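Local coordinates for protein Nab2 (Chaetomium thermophilum, PDB 4LJ0) that binds polyadenosine RNA through tandem CCCH zinc fingers, three of which make up this fragment of the longer protein, at residues Pro21-Cys26 / Lys38-Leu42. Sequence-based numbering, arbitrary orientation.
Sequences PTMPPC and KFTHL. With ZN (zinc ion), chain G; nucleotides of chain E.
C26 turns SG away from its own N (chi1 -176°), and H41 sets CG opposite its carbonyl carbon (chi1 -62°), so that thiolate and imidazole converge on one zinc ion, the first and last ligands of a CCCH zinc finger. C26 SG binds the metal at 2.3 Å and H41 NE2 at 2.1 Å, while C32 and C37 complete the site. CB of C26 packs obliquely against the imidazole, 3.4 Å from H41 CD2. Next to the zinc, segments 21-26 and 38-42 are tied by a single parallel bridge centred on P25 and T40: T40 N donates to P24 O at 2.9 Å, and T40 O receives C26 N at 2.8 Å. This pairing joins the segment entering the finger to the one leaving it. One face of the F39 ring takes the adenine of nucleotide A2 of chain E, whose C5 sits 3.6 Å above the ring plane and displaced toward the rim; P24 O meets the ring edge in plane, and P24 CD lies near that edge, by F39 CD1. The adenine contact is one way this finger holds polyadenosine RNA. Replacing F39 by an alanine is likely to leave the adenine without its aromatic partner and open a gap beside P24. On the opposite flank of T40 from the zinc, P21 and the linker from the preceding finger come in; W8 packs against P21, T40 and L42. M23 CG rests on K38 O, 3.6 Å away. T40 OG1 donates a short 2.6 Å hydrogen bond to M23 O, from 44° above the carbonyl plane.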
ATOM      1  N   PRO A  21      -4.859   5.726  11.826  1.00 53.11           N
ATOM      2  CA  PRO A  21      -5.213   4.920  13.001  1.00 54.35           C
ATOM      3  C   PRO A  21      -5.261   5.770  14.263  1.00 55.08           C
ATOM      4  O   PRO A  21      -4.503   6.733  14.384  1.00 58.56           O
ATOM      5  CB  PRO A  21      -4.069   3.907  13.089  1.00 47.26           C
ATOM      6  CG  PRO A  21      -3.592   3.765  11.692  1.00 55.71           C
ATOM      7  CD  PRO A  21      -3.763   5.115  11.052  1.00 49.98           C
ATOM      8  N   THR A  22      -6.143   5.419  15.191  1.00 54.86           N
ATOM      9  CA  THR A  22      -6.288   6.179  16.425  1.00 52.21           C
ATOM     10  C   THR A  22      -5.036   6.060  17.286  1.00 51.00           C
ATOM     11  O   THR A  22      -4.502   7.060  17.762  1.00 54.32           O
ATOM     12  CB  THR A  22      -7.502   5.695  17.239  1.00 58.77           C
ATOM     13  OG1 THR A  22      -8.655   5.630  16.392  1.00 63.39           O
ATOM     14  CG2 THR A  22      -7.780   6.636  18.407  1.00 59.82           C
ATOM     15  N   MET A  23      -4.566   4.831  17.479  1.00 48.85           N
ATOM     16  CA  MET A  23      -3.436   4.574  18.365  1.00 47.06           C
ATOM     17  C   MET A  23      -2.104   4.841  17.678  1.00 46.33           C
ATOM     18  O   MET A  23      -1.926   4.473  16.517  1.00 45.45           O
ATOM     19  CB  MET A  23      -3.472   3.127  18.849  1.00 43.77           C
ATOM     20  CG  MET A  23      -4.678   2.819  19.706  1.00 46.20           C
ATOM     21  SD  MET A  23      -4.670   3.815  21.205  1.00 51.23           S
ATOM     22  CE  MET A  23      -3.376   2.996  22.131  1.00 48.87           C
ATOM     23  N   PRO A  24      -1.155   5.465  18.397  1.00 43.87           N
ATOM     24  CA  PRO A  24       0.153   5.709  17.782  1.00 44.81           C
ATOM     25  C   PRO A  24       0.820   4.392  17.405  1.00 45.22           C
ATOM     26  O   PRO A  24       0.450   3.351  17.945  1.00 44.26           O
ATOM     27  CB  PRO A  24       0.959   6.397  18.893  1.00 43.54           C
ATOM     28  CG  PRO A  24      -0.013   6.739  19.966  1.00 47.06           C
ATOM     29  CD  PRO A  24      -1.163   5.807  19.831  1.00 45.46           C
ATOM     30  N   PRO A  25       1.796   4.433  16.492  1.00 49.36           N
ATOM     31  CA  PRO A  25       2.493   3.206  16.094  1.00 47.28           C
ATOM     32  C   PRO A  25       3.331   2.657  17.241  1.00 43.41           C
ATOM     33  O   PRO A  25       3.874   3.439  18.018  1.00 40.63           O
ATOM     34  CB  PRO A  25       3.386   3.675  14.943  1.00 47.17           C
ATOM     35  CG  PRO A  25       3.627   5.118  15.222  1.00 51.67           C
ATOM     36  CD  PRO A  25       2.365   5.630  15.849  1.00 49.96           C
ATOM     37  N   CYS A  26       3.426   1.336  17.360  1.00 38.58           N
ATOM     38  CA  CYS A  26       4.235   0.737  18.415  1.00 35.63           C
ATOM     39  C   CYS A  26       5.716   0.875  18.098  1.00 35.91           C
ATOM     40  O   CYS A  26       6.166   0.450  17.034  1.00 35.99           O
ATOM     41  CB  CYS A  26       3.890  -0.742  18.594  1.00 32.52           C
ATOM     42  SG  CYS A  26       4.787  -1.495  19.969  1.00 37.53           S
ATOM     43  N   LYS A  38      -1.468  -2.473  22.860  1.00 41.99           N
ATOM     44  CA  LYS A  38      -2.541  -2.085  21.946  1.00 41.90           C
ATOM     45  C   LYS A  38      -2.152  -0.884  21.090  1.00 41.72           C
ATOM     46  O   LYS A  38      -3.012  -0.225  20.507  1.00 39.80           O
ATOM     47  CB  LYS A  38      -3.811  -1.744  22.726  1.00 48.07           C
ATOM     48  CG  LYS A  38      -4.355  -2.879  23.570  1.00 52.57           C
ATOM     49  CD  LYS A  38      -4.865  -4.020  22.716  1.00 65.73           C
ATOM     50  CE  LYS A  38      -5.566  -5.072  23.563  1.00 74.78           C
ATOM     51  NZ  LYS A  38      -6.239  -6.107  22.728  1.00 84.65           N
ATOM     52  N   PHE A  39      -0.863  -0.578  21.024  1.00 42.63           N
ATOM     53  CA  PHE A  39      -0.401   0.420  20.077  1.00 37.14           C
ATOM     54  C   PHE A  39      -0.600  -0.171  18.688  1.00 40.04           C
ATOM     55  O   PHE A  39      -0.778  -1.379  18.554  1.00 36.91           O
ATOM     56  CB  PHE A  39       1.062   0.771  20.330  1.00 44.25           C
ATOM     57  CG  PHE A  39       1.278   1.605  21.563  1.00 40.21           C
ATOM     58  CD1 PHE A  39       0.992   2.959  21.556  1.00 42.97           C
ATOM     59  CD2 PHE A  39       1.769   1.036  22.724  1.00 43.21           C
ATOM     60  CE1 PHE A  39       1.193   3.734  22.688  1.00 50.97           C
ATOM     61  CE2 PHE A  39       1.974   1.805  23.860  1.00 50.84           C
ATOM     62  CZ  PHE A  39       1.683   3.153  23.842  1.00 51.72           C
ATOM     63  N   THR A  40      -0.596   0.664  17.657  1.00 36.29           N
ATOM     64  CA  THR A  40      -0.790   0.163  16.305  1.00 37.90           C
ATOM     65  C   THR A  40       0.462  -0.562  15.846  1.00 43.13           C
ATOM     66  O   THR A  40       1.549   0.015  15.818  1.00 39.41           O
ATOM     67  CB  THR A  40      -1.112   1.291  15.318  1.00 42.22           C
ATOM     68  OG1 THR A  40      -2.238   2.032  15.798  1.00 42.56           O
ATOM     69  CG2 THR A  40      -1.435   0.727  13.933  1.00 44.88           C
ATOM     70  N   HIS A  41       0.304  -1.832  15.489  1.00 35.69           N
ATOM     71  CA  HIS A  41       1.419  -2.617  14.985  1.00 38.67           C
ATOM     72  C   HIS A  41       1.374  -2.674  13.467  1.00 38.89           C
ATOM     73  O   HIS A  41       0.437  -3.212  12.892  1.00 35.86           O
ATOM     74  CB  HIS A  41       1.388  -4.010  15.603  1.00 36.13           C
ATOM     75  CG  HIS A  41       1.537  -3.994  17.091  1.00 37.94           C
ATOM     76  ND1 HIS A  41       0.463  -4.091  17.948  1.00 37.45           N
ATOM     77  CD2 HIS A  41       2.631  -3.847  17.874  1.00 31.84           C
ATOM     78  CE1 HIS A  41       0.892  -4.031  19.196  1.00 40.54           C
ATOM     79  NE2 HIS A  41       2.205  -3.885  19.179  1.00 37.25           N
ATOM     80  N   LEU A  42       2.377  -2.094  12.814  1.00 38.09           N
ATOM     81  CA  LEU A  42       2.392  -2.053  11.355  1.00 42.22           C
ATOM     82  C   LEU A  42       2.558  -3.444  10.762  1.00 44.54           C
ATOM     83  O   LEU A  42       3.150  -4.335  11.379  1.00 39.02           O
ATOM     84  CB  LEU A  42       3.517  -1.154  10.839  1.00 41.93           C
ATOM     85  CG  LEU A  42       3.611   0.277  11.373  1.00 48.83           C
ATOM     86  CD1 LEU A  42       4.451   1.121  10.419  1.00 49.61           C
ATOM     87  CD2 LEU A  42       2.255   0.901  11.588  1.00 55.21           C
TER
HETATM   88 ZN    ZN G 502       3.520  -3.270  20.678  1.00 35.91          ZN
ATOM     89  P     A E   2       4.267  11.105  22.446  1.00132.12           P
ATOM     90  OP1   A E   2       4.779  11.944  23.560  1.00133.64           O
ATOM     91  OP2   A E   2       3.996  11.728  21.124  1.00134.56           O
ATOM     92  O5'   A E   2       5.282   9.896  22.237  1.00100.23           O
ATOM     93  C5'   A E   2       4.808   8.559  22.121  1.00107.10           C
ATOM     94  C4'   A E   2       4.576   7.933  23.472  1.00111.14           C
ATOM     95  O4'   A E   2       4.107   6.569  23.284  1.00112.00           O
ATOM     96  C3'   A E   2       5.812   7.841  24.364  1.00107.75           C
ATOM     97  O3'   A E   2       5.439   7.998  25.733  1.00106.84           O
ATOM     98  C2'   A E   2       6.300   6.419  24.117  1.00109.22           C
ATOM     99  O2'   A E   2       7.077   5.874  25.163  1.00110.05           O
ATOM    100  C1'   A E   2       4.980   5.670  23.940  1.00108.49           C
ATOM    101  N9    A E   2       5.083   4.449  23.138  1.00 94.60           N
ATOM    102  C8    A E   2       5.018   4.302  21.773  1.00 80.37           C
ATOM    103  N7    A E   2       5.139   3.057  21.375  1.00 72.00           N
ATOM    104  C5    A E   2       5.288   2.341  22.557  1.00 85.99           C
ATOM    105  C6    A E   2       5.462   0.973  22.835  1.00 93.37           C
ATOM    106  N6    A E   2       5.519   0.025  21.897  1.00 95.73           N
ATOM    107  N1    A E   2       5.578   0.601  24.129  1.00101.93           N
ATOM    108  C2    A E   2       5.523   1.544  25.077  1.00103.01           C
ATOM    109  N3    A E   2       5.363   2.857  24.944  1.00 99.63           N
ATOM    110  C4    A E   2       5.247   3.190  23.647  1.00 94.10           C
TER